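Local atomic coordinates of probable zinc protease PqqL (Escherichia coli, PDB entry 6OFT), a protein that probably acts as a periplasmic zinc-dependent endopeptidase of the M16 family, this chain being the first half of the full-length protease. Residues F322-R327 and A335-A340; D329-A334 and Q434-E439. All blocks are in the same frame, centred on the assembly; numbering follows the deposited sequence.

Contact 1 of 2, residues F322-R327 and A335-A340; sequences FRVNAR and ANALMA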
loop_
_atom_site.group_PDB
_atom_site.type_symbol
_atom_site.label_atom_id
_atom_site.label_comp_id
_atom_site.label_asym_id
_atom_site.label_seq_id
_atom_site.Cartn_x
_atom_site.Cartn_y
_atom_site.Cartn_z
ATOM N N PHE A 322 -9.012 12.505 -8.752
ATOM C CA PHE A 322 -9.181 13.922 -8.418
ATOM C C PHE A 322 -10.547 14.058 -7.780
ATOM O O PHE A 322 -11.557 13.795 -8.424
ATOM C CB PHE A 322 -9.028 14.805 -9.666
ATOM C CG PHE A 322 -7.707 14.607 -10.374
ATOM C CD1 PHE A 322 -7.585 13.686 -11.412
ATOM C CD2 PHE A 322 -6.583 15.332 -10.000
ATOM C CE1 PHE A 322 -6.357 13.477 -12.045
ATOM C CE2 PHE A 322 -5.352 15.129 -10.637
ATOM C CZ PHE A 322 -5.246 14.205 -11.658
ATOM N N ARG A 323 -10.569 14.409 -6.491
ATOM C CA ARG A 323 -11.791 14.502 -5.704
ATOM C C ARG A 323 -12.077 15.890 -5.153
ATOM O O ARG A 323 -11.158 16.593 -4.741
ATOM C CB ARG A 323 -11.739 13.461 -4.570
ATOM C CG ARG A 323 -12.982 13.432 -3.665
ATOM C CD ARG A 323 -12.855 12.413 -2.551
ATOM N NE ARG A 323 -12.755 11.040 -3.052
ATOM C CZ ARG A 323 -13.788 10.320 -3.478
ATOM N NH1 ARG A 323 -15.011 10.840 -3.481
ATOM N NH2 ARG A 323 -13.607 9.077 -3.908
ATOM N N VAL A 324 -13.372 16.269 -5.139
ATOM C CA VAL A 324 -13.874 17.495 -4.534
ATOM C C VAL A 324 -14.995 17.076 -3.568
ATOM O O VAL A 324 -15.957 16.423 -3.986
ATOM C CB VAL A 324 -14.320 18.597 -5.542
ATOM C CG1 VAL A 324 -15.118 19.691 -4.840
ATOM C CG2 VAL A 324 -13.125 19.210 -6.274
ATOM N N ASN A 325 -14.854 17.436 -2.279
ATOM C CA ASN A 325 -15.839 17.143 -1.243
ATOM C C ASN A 325 -16.911 18.222 -1.219
ATOM O O ASN A 325 -16.603 19.418 -1.227
ATOM C CB ASN A 325 -15.172 16.970 0.116
ATOM C CG ASN A 325 -14.064 15.933 0.114
ATOM O OD1 ASN A 325 -12.938 16.200 0.549
ATOM N ND2 ASN A 325 -14.345 14.736 -0.398
ATOM N N ALA A 326 -18.178 17.788 -1.240
ATOM C CA ALA A 326 -19.337 18.667 -1.259
ATOM C C ALA A 326 -19.682 19.284 0.088
ATOM O O ALA A 326 -19.498 18.670 1.143
ATOM C CB ALA A 326 -20.543 17.935 -1.819
ATOM N N ARG A 327 -20.185 20.521 0.024
ATOM C CA ARG A 327 -20.687 21.284 1.158
ATOM C C ARG A 327 -22.117 20.764 1.314
ATOM O O ARG A 327 -22.957 21.021 0.444
ATOM C CB ARG A 327 -20.664 22.785 0.820
ATOM C CG ARG A 327 -21.327 23.674 1.854
ATOM C CD ARG A 327 -21.352 25.112 1.373
ATOM N NE ARG A 327 -21.767 26.038 2.428
ATOM C CZ ARG A 327 -20.948 26.550 3.340
ATOM N NH1 ARG A 327 -21.410 27.385 4.259
ATOM N NH2 ARG A 327 -19.660 26.221 3.348
ATOM N N ALA A 335 -19.254 19.247 -8.328
ATOM C CA ALA A 335 -19.022 18.908 -9.731
ATOM C C ALA A 335 -18.461 20.133 -10.466
ATOM O O ALA A 335 -17.447 20.009 -11.164
ATOM C CB ALA A 335 -20.318 18.436 -10.375
ATOM N N ASN A 336 -19.084 21.326 -10.249
ATOM C CA ASN A 336 -18.640 22.587 -10.846
ATOM C C ASN A 336 -17.194 22.907 -10.507
ATOM O O ASN A 336 -16.405 23.117 -11.430
ATOM C CB ASN A 336 -19.582 23.742 -10.505
ATOM C CG ASN A 336 -20.753 23.828 -11.448
ATOM O OD1 ASN A 336 -20.594 24.022 -12.652
ATOM N ND2 ASN A 336 -21.955 23.682 -10.932
ATOM N N ALA A 337 -16.824 22.854 -9.205
ATOM C CA ALA A 337 -15.456 23.107 -8.719
ATOM C C ALA A 337 -14.425 22.161 -9.339
ATOM O O ALA A 337 -13.367 22.623 -9.776
ATOM C CB ALA A 337 -15.405 23.006 -7.202
ATOM N N LEU A 338 -14.741 20.847 -9.388
ATOM C CA LEU A 338 -13.858 19.836 -9.948
ATOM C C LEU A 338 -13.636 20.042 -11.440
ATOM O O LEU A 338 -12.486 20.070 -11.878
ATOM C CB LEU A 338 -14.370 18.400 -9.643
ATOM C CG LEU A 338 -13.476 17.207 -10.073
ATOM C CD1 LEU A 338 -12.054 17.320 -9.524
ATOM C CD2 LEU A 338 -14.106 15.875 -9.659
ATOM N N MET A 339 -14.733 20.177 -12.212
ATOM C CA MET A 339 -14.707 20.379 -13.660
ATOM C C MET A 339 -13.949 21.650 -14.044
ATOM O O MET A 339 -13.198 21.644 -15.023
ATOM C CB MET A 339 -16.150 20.464 -14.190
ATOM C CG MET A 339 -16.327 19.876 -15.573
ATOM S SD MET A 339 -16.095 18.078 -15.596
ATOM C CE MET A 339 -17.617 17.539 -14.744
ATOM N N ALA A 340 -14.189 22.746 -13.298
ATOM C CA ALA A 340 -13.569 24.056 -13.506
ATOM C C ALA A 340 -12.064 23.971 -13.309
ATOM O O ALA A 340 -11.336 24.501 -14.142
ATOM C CB ALA A 340 -14.156 25.072 -12.539
#
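Val324 and Leu338 carry this contact, part of a strand-turn-helix unit in which helix 331-348 folds back on strand 317-326 of the five-stranded mixed sheet, in the second α/β part of the chain. The strand and helix segments run nearly antiparallel, at 153°, and their axes approach to 8.0 Å, a spacing bridged mainly by apolar side chains; no hydrogen bond crosses. The two main side chains slide past one another in opposite directions. Val324 CG2, anti to its own carbonyl carbon, lies 3.7 Å from Leu338 CB, while the other branch, CG1 (anti to the backbone N, chi1 167°), meets Ala337 CB at 4.1 Å. One valine therefore touches two successive helix residues. Leu338 CD1 lies 3.9 Å from both Phe322 CB and Val324 CG2. The ring of Phe322 leads away from the helix and meets the rings of Phe287 and Trp421 at inclined planes. Further out, Ile257 on strand 256-264 touches Leu338, and Ile303 on strand 303-314 touches both Val324 and Ala337, so the neighbouring strands add to the apolar surroundings. At the Phe322 end, both leucine methyls lie by a backbone carbonyl, CD2 being 3.5 Å from Phe322 O.

Contact 2 of 2, residues D329-A334 and Q434-E439; sequences DNMQDA and QMVNNE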
loop_
_atom_site.group_PDB
_atom_site.type_symbol
_atom_site.label_atom_id
_atom_site.label_comp_id
_atom_site.label_asym_id
_atom_site.label_seq_id
_atom_site.Cartn_x
_atom_site.Cartn_y
_atom_site.Cartn_z
ATOM N N ASP A 329 -25.143 18.670 0.847
ATOM C CA ASP A 329 -25.763 17.905 -0.238
ATOM C C ASP A 329 -25.632 18.621 -1.593
ATOM O O ASP A 329 -26.232 18.193 -2.580
ATOM C CB ASP A 329 -27.251 17.657 0.103
ATOM C CG ASP A 329 -27.471 16.960 1.435
ATOM O OD1 ASP A 329 -26.557 16.231 1.886
ATOM O OD2 ASP A 329 -28.552 17.145 2.026
ATOM N N ASN A 330 -24.825 19.690 -1.642
ATOM C CA ASN A 330 -24.633 20.489 -2.839
ATOM C C ASN A 330 -23.704 19.783 -3.838
ATOM O O ASN A 330 -22.524 20.124 -3.966
ATOM C CB ASN A 330 -24.186 21.920 -2.474
ATOM C CG ASN A 330 -25.082 22.626 -1.462
ATOM O OD1 ASN A 330 -26.259 22.273 -1.248
ATOM N ND2 ASN A 330 -24.538 23.646 -0.811
ATOM N N MET A 331 -24.265 18.787 -4.549
ATOM C CA MET A 331 -23.542 17.987 -5.545
ATOM C C MET A 331 -23.156 18.784 -6.790
ATOM O O MET A 331 -22.106 18.519 -7.377
ATOM C CB MET A 331 -24.315 16.705 -5.910
ATOM C CG MET A 331 -24.652 15.814 -4.706
ATOM S SD MET A 331 -23.231 15.323 -3.695
ATOM C CE MET A 331 -22.573 13.991 -4.685
ATOM N N GLN A 332 -23.977 19.779 -7.170
ATOM C CA GLN A 332 -23.732 20.630 -8.339
ATOM C C GLN A 332 -22.490 21.498 -8.154
ATOM O O GLN A 332 -21.663 21.583 -9.065
ATOM C CB GLN A 332 -24.964 21.484 -8.672
ATOM C CG GLN A 332 -24.968 22.033 -10.097
ATOM C CD GLN A 332 -25.241 20.965 -11.127
ATOM O OE1 GLN A 332 -26.284 20.298 -11.112
ATOM N NE2 GLN A 332 -24.306 20.785 -12.045
ATOM N N ASP A 333 -22.330 22.086 -6.961
ATOM C CA ASP A 333 -21.180 22.931 -6.637
ATOM C C ASP A 333 -19.872 22.158 -6.612
ATOM O O ASP A 333 -18.851 22.689 -7.055
ATOM C CB ASP A 333 -21.410 23.705 -5.323
ATOM C CG ASP A 333 -22.434 24.822 -5.433
ATOM O OD1 ASP A 333 -22.861 25.339 -4.379
ATOM O OD2 ASP A 333 -22.808 25.181 -6.574
ATOM N N ALA A 334 -19.908 20.906 -6.101
ATOM C CA ALA A 334 -18.758 20.003 -6.044
ATOM C C ALA A 334 -18.301 19.672 -7.468
ATOM O O ALA A 334 -17.123 19.845 -7.787
ATOM C CB ALA A 334 -19.130 18.725 -5.301
ATOM N N GLN A 434 -19.597 9.461 -7.587
ATOM C CA GLN A 434 -20.229 10.332 -6.610
ATOM C C GLN A 434 -20.553 9.537 -5.369
ATOM O O GLN A 434 -20.921 8.372 -5.465
ATOM C CB GLN A 434 -21.487 11.006 -7.163
ATOM C CG GLN A 434 -21.156 12.243 -7.998
ATOM C CD GLN A 434 -22.314 12.707 -8.829
ATOM O OE1 GLN A 434 -22.831 13.811 -8.658
ATOM N NE2 GLN A 434 -22.738 11.883 -9.762
ATOM N N MET A 435 -20.427 10.172 -4.206
ATOM C CA MET A 435 -20.725 9.553 -2.920
ATOM C C MET A 435 -21.821 10.352 -2.259
ATOM O O MET A 435 -21.729 11.577 -2.203
ATOM C CB MET A 435 -19.463 9.474 -2.056
ATOM C CG MET A 435 -18.525 8.380 -2.509
ATOM S SD MET A 435 -16.960 8.319 -1.614
ATOM C CE MET A 435 -17.531 7.760 0.045
ATOM N N VAL A 436 -22.919 9.669 -1.886
ATOM C CA VAL A 436 -24.110 10.269 -1.267
ATOM C C VAL A 436 -24.485 9.521 0.025
ATOM O O VAL A 436 -24.293 8.305 0.104
ATOM C CB VAL A 436 -25.306 10.457 -2.240
ATOM C CG1 VAL A 436 -24.963 11.461 -3.331
ATOM C CG2 VAL A 436 -25.776 9.134 -2.851
ATOM N N ASN A 437 -24.962 10.254 1.049
ATOM C CA ASN A 437 -25.294 9.630 2.340
ATOM C C ASN A 437 -26.730 9.893 2.824
ATOM O O ASN A 437 -27.096 9.481 3.923
ATOM C CB ASN A 437 -24.263 10.009 3.419
ATOM C CG ASN A 437 -24.097 11.482 3.700
ATOM O OD1 ASN A 437 -24.891 12.337 3.284
ATOM N ND2 ASN A 437 -23.043 11.802 4.426
ATOM N N ASN A 438 -27.540 10.560 2.003
ATOM C CA ASN A 438 -28.949 10.850 2.284
ATOM C C ASN A 438 -29.674 10.982 0.954
ATOM O O ASN A 438 -29.016 11.071 -0.091
ATOM C CB ASN A 438 -29.121 12.091 3.182
ATOM C CG ASN A 438 -28.606 13.376 2.586
ATOM O OD1 ASN A 438 -29.254 13.998 1.735
ATOM N ND2 ASN A 438 -27.439 13.811 3.029
ATOM N N GLU A 439 -31.017 10.996 0.982
ATOM C CA GLU A 439 -31.810 11.081 -0.237
ATOM C C GLU A 439 -31.858 12.494 -0.837
ATOM O O GLU A 439 -32.217 12.616 -2.008
ATOM C CB GLU A 439 -33.214 10.465 -0.050
ATOM C CG GLU A 439 -33.186 8.937 0.038
ATOM C CD GLU A 439 -32.273 8.223 -0.953
ATOM O OE1 GLU A 439 -32.630 8.162 -2.153
ATOM O OE2 GLU A 439 -31.193 7.740 -0.533
HETATM O O HOH W 1 -21.233 15.851 -7.577
#
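Asp329, in the loop just before helix 331-348, and Met331, in its first turn, face the end of strand 430-436 and the turn after it, with CA atoms 7.9 Å apart for Asp329 and Val436 and 8.4 Å for Met331 and Gln434. Asp329 and Asn438 meet tip to tip, their carboxylate and amide planes 55° apart. Asn438 ND2 donates to Asp329 OD1 over 2.8 Å, nearly straight at 172°; the acceptor lies in the amide plane, whereas the donor stands above the carboxylate plane. Asn438 CG sits between its backbone N and carbonyl carbon (chi1 62°). An alanine in place of Asp329 would probably cost Asn438 ND2 its straight bond, leaving the weak one to Asn437 OD1 and the amide less firmly oriented. Asn437 is itself held by Asn252 O and Asn255 ND2. The bent chain of Met331 brings CE to 3.7 Å from Val436 CG1, the two side chains crossing at about a right angle. A water donates to Met331 O and to Gln434 OE1, both at 2.8 Å, while Gln434 NE2 bonds Leu446 O. The chemistry implies that one asparagine ties the loop before helix 331-348 to the start of helix 439-444, ND2 bonding Asp329 and OD1 capping at Ala441 N.

How the contacts relate
Both contacts fasten helix 331-348 to the same five-stranded sheet, with centres 10 Å apart and away from the predicted zinc site. Contact 1 uses later helix residues and strand 317-326; four of its five touching residues are buried, and its side-chain contacts are all apolar, with no hydrogen bond across. Contact 2 uses the helix start with the loop before it, and strand 430-436 with the turn beyond; only three of seven touching residues are buried, and polar groups and a water join the methionine packing. The two adjoin directly: Ala326 CB lies 3.8 Å from Ala334 CB, and Val324 CG1 3.6 Å from Ala334 O. Along the chain their segments cross, contact 1 being local and contact 2 closing a 99-residue, largely helical excursion.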